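PDB 3ING: homoserine dehydrogenase from Thermoplasma acidophilum, which probably catalyses the NADPH-dependent reduction of aspartate semialdehyde to homoserine, a step shared by threonine and methionine biosynthesis. Local coordinates for residues T144-V149 against G169-T174; I200-P205 against A214-V219; G286-T291 against T296-D301; P150-L155 against V222-G227. All coordinates share one frame; numbering follows the deposited sequence. Where two conformers were deposited one is given.

Contact 1: residues T144-V149 against G169-T174; sequences TVAGGV and GIVSST. With NA (sodium ion), chain B.
Val171 is the residue that meets both Val145 and Ala146, and the chain reaches it from the end of strand 164-170. Gly169 and Ile170 are still part of that strand, the middle one of the chain's antiparallel sheet. At Val171 the chain leaves the sheet and the side chain turns to the loop. The CG1 methyl of Val145 settles into the fork of Val171, 3.8 Å from Val171 CB and almost as near to both of its methyls. Val145 CG1 gets there because it stands anti to its own nitrogen (chi1 -178°), which leaves CG2 to face elsewhere. Val171 CG1 also reaches across to Ala146 CB at 4.1 Å. Behind these methyls the loop 144-149 curls round a sodium ion, a site built mainly of main-chain carbonyls: Val145 O lies at 2.5 Å from the sodium, Val149 O at 2.6 Å and Ala146 O at 2.9 Å, and Glu142 completes it with its own carbonyl and OE2. Ala146 O works twice, since it also accepts a backbone bond from Val149 N. The aliphatic chain of Lys217, the predicted proton donor, rests against both valines. Further on, Ser172 turns its CB away from the loop, and its hydroxyl bonds to Asp213 as the chain runs on into helix 173-183.

Contact 2: residues I200-P205 against A214-V219; sequences IAESNP and AARKSV. With NDP (NADPH dihydro-nicotinamide-adenine-dinucleotide phosphate), chain C.
Glu202 and Arg216 meet beside the nicotinamide ribose of NADPH, the glutamate standing between the cofactor and the arginine, with their carboxylate and guanidinium planes turned 61° apart. Their direct pairing is the loose part: Glu202 OE1 and Arg216 NH1 are 3.7 Å apart, a long salt bridge. A water fills in for it, donating to Glu202 OE1 at 2.5 Å and accepting from Arg216 NH1 at 2.8 Å. The tight part is on the cofactor. The Glu202 chain bends at CG (chi2 -78°), and OE2 takes the hydrogen bond of the nicotinamide ribose hydroxyl O2D at 2.7 Å. So the two carboxylate oxygens divide the work, one for the ribose and one for the water. Next door, Ser203 lies on the more exposed side of the loop, yet its OG donates to the phosphate oxygen O2A of NADPH, also at 2.7 Å. Arg216 projects from helix 212-226 with its chain extended from CG to NE, and its stronger partner is Asp207, which makes a salt bridge to NH1. The backbone of Glu202 is fixed as well, its N bonded to Asp208 OD2. An alanine in place of Glu202 would probably leave O2D without its acceptor and the bridging water held from the arginine side alone. Glu202 is also predicted to bind L-homoserine, and Lys217 is the predicted proton donor. The chemistry thus implies a carboxylate that grips the reducing cofactor directly at the ribose, while the guanidinium, already paired with Asp207, probably adds only a modest, largely water-mediated pull.

Contact 3: residues G286-T291 against T296-D301; sequences GYQIET and TVNVSD
Tyr287 leans over Val299 because its CG sits between the backbone N and the carbonyl carbon (chi1 65°), which swings the ring across to the partner strand. Val299 CB lies over one face of that ring, 4.0 Å from its centroid, a CH-pi contact, while the hydroxyl runs on to bond Pro150 O. A leucine in place of Tyr287 would probably leave that carbonyl without its donor and strip Val299 of the ring it packs on. Ile289 and Val297 continue the same face, CG1 to CB at 4.0 Å in the isoleucine conformer given. On the other face Gln288, its chain extended through CG and CD, donates from NE2 to Asn298 OD1 at 2.9 Å; the acceptor lies in the glutamine's amide plane. In this conformer Gln288 CG also comes against Thr296 CG2; a second conformer exists, so neither contact may be constant. Between the faces, the hydrogen-bonded pairs Tyr287-Val299 and Ile289-Val297 each exchange two backbone bonds. At Gly286 a CB would clash with Ser300 CB. This is the outer antiparallel hairpin of the chain's five-stranded sheet, where strand 296-301 pairs with a strand of the second subunit and carries the sheet across the dimer interface.

Contact 4: residues P150-L155 against V222-G227; sequences PLFSVL and VNHIFG. With EDO (1,2-ethanediol), chain I.
His224 packs against Phe152 and Leu155 where the start of helix 152-157 meets the end of helix 212-226, two helices that lie beside the antiparallel sheet of the second domain. The histidine can be followed outward. Its CB touches Phe152 CE1 at 3.8 Å, and CG, anti to the backbone nitrogen (chi1 -175°), comes to 3.6 Å from the same carbon. From there one face of the imidazole comes under the phenyl ring: Phe152 CD1 stands over the centre of the His224 ring, 3.4 Å above its plane. The planes are inclined by 47°, so the pair is an oblique one. ND1 lies 3.5 Å from Phe152 CD1, but its polar partner is the hydroxyl of Tyr141, a bond that is likely to limit the ring's rotation. On the other branch CD2 meets Leu155 CD1 at 3.9 Å, and at the tip NE2 approaches Leu155 CB. Leu155 CD1 then goes on to Ile225 CG1, at 4.0 Å, the two side chains crossing at about a right angle and both resting on Val164 of strand 164-170. The opening of helix 152-157 has a leucine, Leu151, at its N-cap, a side chain that cannot accept a bond; instead the carboxylate of Glu142, a sodium ligand, takes the amides of Leu151, Phe152 and Ser153. At the far end of the contact, a 1,2-ethanediol, probably from the crystallisation liquor, donates from O2 to Ile225 O at 2.9 Å.

Overall arrangement
Contact 1 touches each of the other three. Its Thr144 O lies 2.8 Å from Lys217 NZ of contact 2, probably a hydrogen bond, which ties the sodium loop to the predicted proton donor. Toward contact 4, Val145 CG1 packs on Leu151 CD1 at 3.5 Å, and toward contact 3, Val149 CG1 meets Val299 CG1, also at 3.5 Å. Contacts 3 and 4 meet directly too, Tyr287 OH 2.6 Å from Pro150 O, their centres about 12 Å apart. Contacts 2 and 4 share helix 212-226, centres about 17 Å apart. Contacts 2 and 3 do not touch: one lies on NADPH, the other at the dimer interface, which contact 4 also reaches.

Contact 1: residues T144-V149 against G169-T174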
loop_
_atom_site.group_PDB
_atom_site.type_symbol
_atom_site.label_atom_id
_atom_site.label_comp_id
_atom_site.label_asym_id
_atom_site.label_seq_id
_atom_site.Cartn_x
_atom_site.Cartn_y
_atom_site.Cartn_z
ATOM N N THR A 144 7.022 13.036 -2.427
ATOM C CA THR A 144 6.652 14.391 -2.050
ATOM C C THR A 144 5.804 14.468 -0.771
ATOM O O THR A 144 5.762 15.515 -0.193
ATOM C CB THR A 144 5.869 15.114 -3.160
ATOM O OG1 THR A 144 4.590 14.451 -3.344
ATOM C CG2 THR A 144 6.703 15.149 -4.463
ATOM N N VAL A 145 5.163 13.380 -0.329
ATOM C CA VAL A 145 4.429 13.406 0.961
ATOM C C VAL A 145 4.831 12.182 1.785
ATOM O O VAL A 145 4.649 11.044 1.334
ATOM C CB VAL A 145 2.913 13.402 0.789
ATOM C CG1 VAL A 145 2.172 13.473 2.218
ATOM C CG2 VAL A 145 2.458 14.527 -0.131
ATOM N N ALA A 146 5.396 12.409 2.962
ATOM C CA ALA A 146 5.838 11.310 3.831
ATOM C C ALA A 146 6.861 10.465 3.099
ATOM O O ALA A 146 6.634 9.300 2.778
ATOM C CB ALA A 146 4.654 10.416 4.334
ATOM N N GLY A 147 7.973 11.083 2.802
ATOM C CA GLY A 147 9.113 10.432 2.151
ATOM C C GLY A 147 8.982 8.959 1.827
ATOM O O GLY A 147 8.526 8.577 0.763
ATOM N N GLY A 148 9.350 8.126 2.775
ATOM C CA GLY A 148 9.415 6.706 2.538
ATOM C C GLY A 148 8.183 5.904 2.896
ATOM O O GLY A 148 8.178 4.688 2.739
ATOM N N VAL A 149 7.120 6.537 3.350
ATOM C CA VAL A 149 5.914 5.775 3.670
ATOM C C VAL A 149 5.069 5.646 2.407
ATOM O O VAL A 149 4.763 6.642 1.802
ATOM C CB VAL A 149 5.059 6.451 4.761
ATOM C CG1 VAL A 149 3.850 5.570 5.061
ATOM C CG2 VAL A 149 5.885 6.681 6.034
ATOM N N GLY A 169 -2.448 12.678 8.902
ATOM C CA GLY A 169 -1.157 12.074 9.122
ATOM C C GLY A 169 -0.100 12.974 9.648
ATOM O O GLY A 169 -0.263 14.185 9.660
ATOM N N ILE A 170 0.955 12.342 10.174
ATOM C CA ILE A 170 2.209 13.010 10.509
ATOM C C ILE A 170 3.097 12.790 9.301
ATOM O O ILE A 170 3.635 11.693 9.108
ATOM C CB ILE A 170 2.837 12.394 11.800
ATOM C CG1 ILE A 170 1.944 12.711 13.024
ATOM C CG2 ILE A 170 4.240 12.898 12.039
ATOM C CD1 ILE A 170 2.313 11.888 14.278
ATOM N N VAL A 171 3.187 13.802 8.430
ATOM C CA VAL A 171 3.845 13.644 7.140
ATOM C C VAL A 171 5.020 14.581 6.922
ATOM O O VAL A 171 5.715 14.430 5.956
ATOM C CB VAL A 171 2.799 13.824 5.975
ATOM C CG1 VAL A 171 1.685 12.751 6.034
ATOM C CG2 VAL A 171 2.196 15.235 5.944
ATOM N N SER A 172 5.235 15.556 7.804
ATOM C CA SER A 172 6.354 16.519 7.681
ATOM C C SER A 172 7.265 16.176 8.864
ATOM O O SER A 172 6.901 16.377 10.008
ATOM C CB SER A 172 5.847 17.978 7.720
ATOM O OG SER A 172 6.878 18.961 7.528
ATOM N N SER A 173 8.439 15.643 8.553
ATOM C CA SER A 173 9.355 15.114 9.563
ATOM C C SER A 173 9.925 16.154 10.506
ATOM O O SER A 173 9.581 16.181 11.713
ATOM C CB SER A 173 10.513 14.398 8.890
ATOM O OG SER A 173 10.091 13.241 8.216
ATOM N N THR A 174 10.772 17.026 9.957
ATOM C CA THR A 174 11.573 17.944 10.791
ATOM C C THR A 174 10.747 18.746 11.809
ATOM O O THR A 174 11.111 18.809 12.995
ATOM C CB THR A 174 12.492 18.841 9.932
ATOM O OG1 THR A 174 13.399 18.008 9.237
ATOM C CG2 THR A 174 13.303 19.869 10.817
HETATM NA NA NA B . 5.208 8.760 0.370
#

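Contact 2: residues I200-P205 against A214-V219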
loop_
_atom_site.group_PDB
_atom_site.type_symbol
_atom_site.label_atom_id
_atom_site.label_comp_id
_atom_site.label_asym_id
_atom_site.label_seq_id
_atom_site.Cartn_x
_atom_site.Cartn_y
_atom_site.Cartn_z
ATOM N N ILE A 200 16.966 14.684 7.098
ATOM C CA ILE A 200 15.549 14.963 6.887
ATOM C C ILE A 200 15.210 16.462 6.762
ATOM O O ILE A 200 14.128 16.779 6.352
ATOM C CB ILE A 200 14.623 14.367 8.018
ATOM C CG1 ILE A 200 14.945 14.975 9.380
ATOM C CG2 ILE A 200 14.683 12.780 8.036
ATOM C CD1 ILE A 200 13.926 14.668 10.575
ATOM N N ALA A 201 16.097 17.366 7.137
ATOM C CA ALA A 201 15.803 18.804 7.088
ATOM C C ALA A 201 15.803 19.277 5.648
ATOM O O ALA A 201 16.594 18.795 4.837
ATOM C CB ALA A 201 16.849 19.572 7.863
ATOM N N GLU A 202 14.944 20.246 5.339
ATOM C CA GLU A 202 14.889 20.849 4.035
ATOM C C GLU A 202 16.140 21.657 3.786
ATOM O O GLU A 202 16.757 22.167 4.725
ATOM C CB GLU A 202 13.682 21.777 3.960
ATOM C CG GLU A 202 12.370 21.038 3.836
ATOM C CD GLU A 202 12.157 20.545 2.438
ATOM O OE1 GLU A 202 11.664 21.331 1.589
ATOM O OE2 GLU A 202 12.502 19.367 2.187
ATOM N N SER A 203 16.488 21.792 2.504
ATOM C CA SER A 203 17.612 22.579 2.046
ATOM C C SER A 203 17.513 24.008 2.585
ATOM O O SER A 203 18.541 24.687 2.780
ATOM C CB SER A 203 17.667 22.564 0.508
ATOM O OG SER A 203 17.774 21.227 0.045
ATOM N N ASN A 204 16.276 24.479 2.757
ATOM C CA ASN A 204 16.007 25.730 3.490
ATOM C C ASN A 204 15.231 25.298 4.713
ATOM O O ASN A 204 13.995 25.154 4.663
ATOM C CB ASN A 204 15.236 26.770 2.703
ATOM C CG ASN A 204 14.924 28.004 3.536
ATOM O OD1 ASN A 204 15.116 28.022 4.760
ATOM N ND2 ASN A 204 14.438 29.055 2.873
ATOM N N PRO A 205 15.941 25.086 5.821
ATOM C CA PRO A 205 15.257 24.569 7.043
ATOM C C PRO A 205 14.136 25.450 7.600
ATOM O O PRO A 205 13.304 24.959 8.357
ATOM C CB PRO A 205 16.399 24.423 8.036
ATOM C CG PRO A 205 17.637 24.353 7.181
ATOM C CD PRO A 205 17.382 25.247 6.045
ATOM N N ALA A 214 4.975 21.165 5.429
ATOM C CA ALA A 214 3.677 20.511 5.624
ATOM C C ALA A 214 2.604 21.079 4.685
ATOM O O ALA A 214 1.747 20.345 4.165
ATOM C CB ALA A 214 3.230 20.650 7.089
ATOM N N ALA A 215 2.625 22.398 4.503
ATOM C CA ALA A 215 1.639 23.060 3.669
ATOM C C ALA A 215 1.711 22.550 2.248
ATOM O O ALA A 215 0.683 22.287 1.669
ATOM C CB ALA A 215 1.779 24.575 3.698
ATOM N N ARG A 216 2.917 22.420 1.696
ATOM C CA ARG A 216 3.091 21.944 0.335
ATOM C C ARG A 216 2.520 20.551 0.210
ATOM O O ARG A 216 1.832 20.228 -0.744
ATOM C CB ARG A 216 4.575 21.951 -0.076
ATOM C CG ARG A 216 5.170 23.364 -0.254
ATOM C CD ARG A 216 6.676 23.216 -0.323
ATOM N NE ARG A 216 7.346 24.493 -0.534
ATOM C CZ ARG A 216 8.558 24.779 -0.043
ATOM N NH1 ARG A 216 9.203 23.939 0.780
ATOM N NH2 ARG A 216 9.078 25.949 -0.275
ATOM N N LYS A 217 2.799 19.718 1.202
ATOM C CA LYS A 217 2.315 18.345 1.182
ATOM C C LYS A 217 0.792 18.350 1.199
ATOM O O LYS A 217 0.177 17.546 0.540
ATOM C CB LYS A 217 2.882 17.540 2.370
ATOM C CG LYS A 217 4.378 17.389 2.351
ATOM C CD LYS A 217 4.887 16.583 3.551
ATOM C CE LYS A 217 6.417 16.432 3.488
ATOM N NZ LYS A 217 6.886 15.522 2.421
ATOM N N SER A 218 0.184 19.288 1.920
ATOM C CA SER A 218 -1.251 19.300 2.048
ATOM C C SER A 218 -1.945 19.644 0.739
ATOM O O SER A 218 -3.073 19.186 0.508
ATOM C CB SER A 218 -1.721 20.266 3.165
ATOM O OG SER A 218 -1.632 21.653 2.818
ATOM N N VAL A 219 -1.281 20.465 -0.091
ATOM C CA VAL A 219 -1.800 20.849 -1.425
ATOM C C VAL A 219 -1.805 19.622 -2.317
ATOM O O VAL A 219 -2.769 19.344 -2.996
ATOM C CB VAL A 219 -0.956 21.934 -2.099
ATOM C CG1 VAL A 219 -1.398 22.160 -3.540
ATOM C CG2 VAL A 219 -1.010 23.228 -1.292
HETATM P PA NDP C . 19.836 18.382 -0.884
HETATM O O1A NDP C . 20.606 17.460 -0.028
HETATM O O2A NDP C . 20.008 19.830 -0.622
HETATM O O5B NDP C . 20.194 18.136 -2.434
HETATM C C5B NDP C . 19.728 18.919 -3.514
HETATM C C4B NDP C . 20.468 18.549 -4.790
HETATM O O4B NDP C . 20.096 19.380 -5.860
HETATM C C3B NDP C . 21.982 18.769 -4.661
HETATM O O3B NDP C . 22.694 17.922 -5.548
HETATM C C2B NDP C . 22.144 20.192 -5.077
HETATM O O2B NDP C . 23.426 20.519 -5.534
HETATM C C1B NDP C . 21.187 20.217 -6.239
HETATM N N9A NDP C . 20.667 21.534 -6.585
HETATM C C8A NDP C . 20.416 22.631 -5.810
HETATM N N7A NDP C . 19.866 23.593 -6.617
HETATM C C5A NDP C . 19.776 23.100 -7.861
HETATM C C6A NDP C . 19.313 23.684 -9.022
HETATM N N6A NDP C . 18.580 24.793 -8.973
HETATM N N1A NDP C . 19.348 22.905 -10.123
HETATM C C2A NDP C . 19.861 21.624 -10.138
HETATM N N3A NDP C . 20.323 21.019 -8.984
HETATM C C4A NDP C . 20.259 21.802 -7.867
HETATM O O3 NDP C . 18.273 18.016 -0.806
HETATM P PN NDP C . 17.644 16.591 -0.409
HETATM O O1N NDP C . 17.651 16.452 1.079
HETATM O O2N NDP C . 18.318 15.564 -1.261
HETATM O O5D NDP C . 16.091 16.745 -0.857
HETATM C C5D NDP C . 15.871 16.783 -2.267
HETATM C C4D NDP C . 14.379 16.957 -2.531
HETATM O O4D NDP C . 13.712 15.853 -1.963
HETATM C C3D NDP C . 13.777 18.175 -1.884
HETATM O O3D NDP C . 12.889 18.891 -2.750
HETATM C C2D NDP C . 13.070 17.634 -0.656
HETATM O O2D NDP C . 11.987 18.428 -0.253
HETATM C C1D NDP C . 12.632 16.274 -1.144
HETATM N N1N NDP C . 12.359 15.327 -0.077
HETATM C C2N NDP C . 13.340 15.040 0.836
HETATM C C3N NDP C . 13.091 14.290 1.976
HETATM C C7N NDP C . 14.230 13.899 2.839
HETATM O O7N NDP C . 14.142 12.659 3.432
HETATM N N7N NDP C . 15.330 14.633 2.941
HETATM C C4N NDP C . 11.819 13.458 2.101
HETATM C C5N NDP C . 10.830 13.820 1.028
HETATM C C6N NDP C . 11.138 14.703 -0.004
HETATM P P2B NDP C . 24.762 20.250 -4.688
HETATM O O1X NDP C . 25.760 20.991 -5.537
HETATM O O2X NDP C . 25.007 18.736 -4.419
HETATM O O3X NDP C . 24.507 20.942 -3.387
HETATM O O HOH W 1 9.243 21.107 0.993
#

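Contact 3: residues G286-T291 against T296-D301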
loop_
_atom_site.group_PDB
_atom_site.type_symbol
_atom_site.label_atom_id
_atom_site.label_comp_id
_atom_site.label_asym_id
_atom_site.label_seq_id
_atom_site.Cartn_x
_atom_site.Cartn_y
_atom_site.Cartn_z
ATOM N N GLY A 286 3.622 8.654 9.229
ATOM C CA GLY A 286 2.482 7.777 8.989
ATOM C C GLY A 286 1.192 8.534 8.891
ATOM O O GLY A 286 1.152 9.733 9.139
ATOM N N TYR A 287 0.143 7.816 8.512
ATOM C CA TYR A 287 -1.148 8.389 8.293
ATOM C C TYR A 287 -2.301 7.371 8.406
ATOM O O TYR A 287 -2.109 6.138 8.528
ATOM C CB TYR A 287 -1.192 9.039 6.897
ATOM C CG TYR A 287 -1.047 8.014 5.776
ATOM C CD1 TYR A 287 -2.131 7.328 5.302
ATOM C CD2 TYR A 287 0.186 7.725 5.229
ATOM C CE1 TYR A 287 -2.012 6.357 4.279
ATOM C CE2 TYR A 287 0.316 6.765 4.228
ATOM C CZ TYR A 287 -0.791 6.091 3.751
ATOM O OH TYR A 287 -0.661 5.135 2.724
ATOM N N GLN A 288 -3.510 7.894 8.295
ATOM C CA GLN A 288 -4.706 7.100 8.347
ATOM C C GLN A 288 -5.614 7.587 7.217
ATOM O O GLN A 288 -5.816 8.796 7.093
ATOM C CB GLN A 288 -5.378 7.291 9.712
ATOM C CG GLN A 288 -6.659 6.542 9.908
ATOM C CD GLN A 288 -7.235 6.682 11.305
ATOM O OE1 GLN A 288 -7.927 7.661 11.618
ATOM N NE2 GLN A 288 -7.029 5.668 12.130
ATOM N N ILE A 289 -6.147 6.675 6.397
ATOM C CA ILE A 289 -7.135 7.071 5.426
ATOM C C ILE A 289 -8.439 6.363 5.724
ATOM O O ILE A 289 -8.514 5.139 5.787
ATOM C CB ILE A 289 -6.758 6.787 3.956
ATOM C CG1 ILE A 289 -6.039 5.454 3.823
ATOM C CG2 ILE A 289 -5.977 7.964 3.362
ATOM C CD1 ILE A 289 -5.953 4.997 2.416
ATOM N N GLU A 290 -9.494 7.166 5.875
ATOM C CA GLU A 290 -10.872 6.676 5.989
ATOM C C GLU A 290 -11.477 6.549 4.605
ATOM O O GLU A 290 -11.480 7.517 3.871
ATOM C CB GLU A 290 -11.747 7.628 6.801
ATOM C CG GLU A 290 -11.228 7.962 8.159
ATOM C CD GLU A 290 -12.142 8.920 8.933
ATOM O OE1 GLU A 290 -13.204 9.331 8.398
ATOM O OE2 GLU A 290 -11.789 9.252 10.085
ATOM N N THR A 291 -12.001 5.361 4.277
ATOM C CA THR A 291 -12.562 5.035 2.955
ATOM C C THR A 291 -13.940 4.478 3.073
ATOM O O THR A 291 -14.318 3.944 4.118
ATOM C CB THR A 291 -11.718 3.997 2.159
ATOM O OG1 THR A 291 -11.938 2.643 2.631
ATOM C CG2 THR A 291 -10.241 4.340 2.198
ATOM N N THR A 296 -10.821 1.768 7.267
ATOM C CA THR A 296 -9.887 2.801 7.644
ATOM C C THR A 296 -8.544 2.135 7.776
ATOM O O THR A 296 -8.353 1.222 8.602
ATOM C CB THR A 296 -10.279 3.518 8.951
ATOM O OG1 THR A 296 -11.496 4.205 8.722
ATOM C CG2 THR A 296 -9.192 4.538 9.427
ATOM N N VAL A 297 -7.626 2.616 6.954
ATOM C CA VAL A 297 -6.317 2.025 6.798
ATOM C C VAL A 297 -5.249 2.909 7.389
ATOM O O VAL A 297 -5.252 4.127 7.178
ATOM C CB VAL A 297 -5.993 1.715 5.288
ATOM C CG1 VAL A 297 -4.557 1.188 5.155
ATOM C CG2 VAL A 297 -7.025 0.708 4.697
ATOM N N ASN A 298 -4.348 2.289 8.153
ATOM C CA ASN A 298 -3.243 2.970 8.789
ATOM C C ASN A 298 -1.921 2.512 8.189
ATOM O O ASN A 298 -1.710 1.336 8.012
ATOM C CB ASN A 298 -3.224 2.713 10.298
ATOM C CG ASN A 298 -4.605 2.778 10.925
ATOM O OD1 ASN A 298 -5.312 3.777 10.783
ATOM N ND2 ASN A 298 -4.990 1.713 11.641
ATOM N N VAL A 299 -1.006 3.449 7.958
ATOM C CA VAL A 299 0.276 3.131 7.298
ATOM C C VAL A 299 1.323 4.002 7.949
ATOM O O VAL A 299 1.083 5.196 8.192
ATOM C CB VAL A 299 0.254 3.389 5.790
ATOM C CG1 VAL A 299 1.595 2.933 5.128
ATOM C CG2 VAL A 299 -0.963 2.723 5.102
ATOM N N SER A 300 2.433 3.399 8.313
ATOM C CA SER A 300 3.537 4.140 8.910
ATOM C C SER A 300 4.864 3.450 8.614
ATOM O O SER A 300 4.906 2.394 7.989
ATOM C CB SER A 300 3.316 4.291 10.417
ATOM O OG SER A 300 3.360 3.062 11.092
ATOM N N ASP A 301 5.962 4.054 9.059
ATOM C CA ASP A 301 7.235 3.359 9.025
ATOM C C ASP A 301 8.001 3.591 10.309
ATOM O O ASP A 301 7.581 4.370 11.157
ATOM C CB ASP A 301 8.086 3.713 7.781
ATOM C CG ASP A 301 8.467 5.175 7.694
ATOM O OD1 ASP A 301 8.187 5.949 8.620
ATOM O OD2 ASP A 301 8.999 5.544 6.623
HETATM O O HOH W 2 -13.696 3.791 7.011
#

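Contact 4: residues P150-L155 against V222-G227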
loop_
_atom_site.group_PDB
_atom_site.type_symbol
_atom_site.label_atom_id
_atom_site.label_comp_id
_atom_site.label_asym_id
_atom_site.label_seq_id
_atom_site.Cartn_x
_atom_site.Cartn_y
_atom_site.Cartn_z
ATOM N N PRO A 150 4.708 4.426 2.003
ATOM C CA PRO A 150 3.820 4.297 0.844
ATOM C C PRO A 150 2.480 4.987 1.054
ATOM O O PRO A 150 1.771 4.732 2.034
ATOM C CB PRO A 150 3.621 2.781 0.708
ATOM C CG PRO A 150 4.798 2.187 1.411
ATOM C CD PRO A 150 5.109 3.121 2.542
ATOM N N LEU A 151 2.129 5.869 0.115
ATOM C CA LEU A 151 0.969 6.699 0.245
ATOM C C LEU A 151 0.278 6.751 -1.115
ATOM O O LEU A 151 -0.815 6.199 -1.278
ATOM C CB LEU A 151 1.412 8.098 0.755
ATOM C CG LEU A 151 0.332 8.997 1.365
ATOM C CD1 LEU A 151 0.928 10.172 2.176
ATOM C CD2 LEU A 151 -0.617 9.497 0.331
ATOM N N PHE A 152 0.895 7.382 -2.111
ATOM C CA PHE A 152 0.176 7.521 -3.396
ATOM C C PHE A 152 0.046 6.186 -4.096
ATOM O O PHE A 152 -0.962 5.932 -4.767
ATOM C CB PHE A 152 0.766 8.640 -4.258
ATOM C CG PHE A 152 0.592 9.986 -3.641
ATOM C CD1 PHE A 152 -0.680 10.523 -3.455
ATOM C CD2 PHE A 152 1.654 10.657 -3.130
ATOM C CE1 PHE A 152 -0.844 11.715 -2.831
ATOM C CE2 PHE A 152 1.487 11.882 -2.534
ATOM C CZ PHE A 152 0.234 12.407 -2.384
ATOM N N SER A 153 1.019 5.316 -3.922
ATOM C CA SER A 153 0.954 3.976 -4.525
ATOM C C SER A 153 -0.198 3.169 -3.876
ATOM O O SER A 153 -0.841 2.321 -4.523
ATOM C CB SER A 153 2.291 3.272 -4.357
ATOM O OG SER A 153 2.765 3.157 -3.009
ATOM N N VAL A 154 -0.433 3.441 -2.583
ATOM C CA VAL A 154 -1.550 2.808 -1.826
ATOM C C VAL A 154 -2.890 3.327 -2.346
ATOM O O VAL A 154 -3.850 2.571 -2.598
ATOM C CB VAL A 154 -1.400 3.088 -0.338
ATOM C CG1 VAL A 154 -2.647 2.653 0.468
ATOM C CG2 VAL A 154 -0.097 2.421 0.189
ATOM N N LEU A 155 -2.953 4.639 -2.493
ATOM C CA LEU A 155 -4.171 5.290 -2.994
ATOM C C LEU A 155 -4.426 4.874 -4.430
ATOM O O LEU A 155 -5.583 4.670 -4.802
ATOM C CB LEU A 155 -4.076 6.813 -2.871
ATOM C CG LEU A 155 -4.058 7.459 -1.485
ATOM C CD1 LEU A 155 -3.827 8.914 -1.600
ATOM C CD2 LEU A 155 -5.341 7.203 -0.751
ATOM N N VAL A 222 -4.617 17.168 -1.027
ATOM C CA VAL A 222 -5.992 17.582 -1.333
ATOM C C VAL A 222 -6.229 17.514 -2.844
ATOM O O VAL A 222 -7.256 17.015 -3.282
ATOM C CB VAL A 222 -6.366 18.964 -0.726
ATOM C CG1 VAL A 222 -5.686 20.158 -1.498
ATOM C CG2 VAL A 222 -7.934 19.127 -0.665
ATOM N N ASN A 223 -5.270 17.967 -3.660
ATOM C CA ASN A 223 -5.443 17.916 -5.140
ATOM C C ASN A 223 -5.475 16.472 -5.657
ATOM O O ASN A 223 -6.278 16.119 -6.504
ATOM C CB ASN A 223 -4.346 18.711 -5.871
ATOM C CG ASN A 223 -4.411 20.191 -5.606
ATOM O OD1 ASN A 223 -5.415 20.707 -5.100
ATOM N ND2 ASN A 223 -3.370 20.904 -6.037
ATOM N N HIS A 224 -4.578 15.632 -5.157
ATOM C CA HIS A 224 -4.620 14.225 -5.508
ATOM C C HIS A 224 -5.952 13.529 -5.125
ATOM O O HIS A 224 -6.552 12.873 -5.930
ATOM C CB HIS A 224 -3.522 13.448 -4.809
ATOM C CG HIS A 224 -3.461 12.022 -5.239
ATOM N ND1 HIS A 224 -2.565 11.575 -6.187
ATOM C CD2 HIS A 224 -4.206 10.947 -4.895
ATOM C CE1 HIS A 224 -2.747 10.282 -6.392
ATOM N NE2 HIS A 224 -3.742 9.879 -5.632
ATOM N N ILE A 225 -6.373 13.653 -3.877
ATOM C CA ILE A 225 -7.500 12.906 -3.393
ATOM C C ILE A 225 -8.796 13.491 -3.904
ATOM O O ILE A 225 -9.670 12.714 -4.345
ATOM C CB ILE A 225 -7.522 12.858 -1.879
ATOM C CG1 ILE A 225 -6.269 12.116 -1.388
ATOM C CG2 ILE A 225 -8.830 12.198 -1.382
ATOM C CD1 ILE A 225 -5.998 12.204 0.109
ATOM N N PHE A 226 -8.957 14.825 -3.832
ATOM C CA PHE A 226 -10.254 15.408 -4.197
ATOM C C PHE A 226 -10.335 16.063 -5.564
ATOM O O PHE A 226 -11.379 16.577 -5.945
ATOM C CB PHE A 226 -10.709 16.352 -3.088
ATOM C CG PHE A 226 -10.985 15.627 -1.788
ATOM C CD1 PHE A 226 -12.073 14.790 -1.679
ATOM C CD2 PHE A 226 -10.129 15.747 -0.711
ATOM C CE1 PHE A 226 -12.322 14.100 -0.505
ATOM C CE2 PHE A 226 -10.385 15.063 0.472
ATOM C CZ PHE A 226 -11.481 14.244 0.562
ATOM N N GLY A 227 -9.258 16.013 -6.332
ATOM C CA GLY A 227 -9.320 16.500 -7.695
ATOM C C GLY A 227 -9.362 18.004 -7.836
ATOM O O GLY A 227 -9.801 18.520 -8.859
HETATM C C1 EDO I . -12.318 10.315 -3.640
HETATM O O1 EDO I . -12.690 11.303 -2.641
HETATM C C2 EDO I . -11.053 9.510 -3.311
HETATM O O2 EDO I . -9.842 9.827 -4.091
#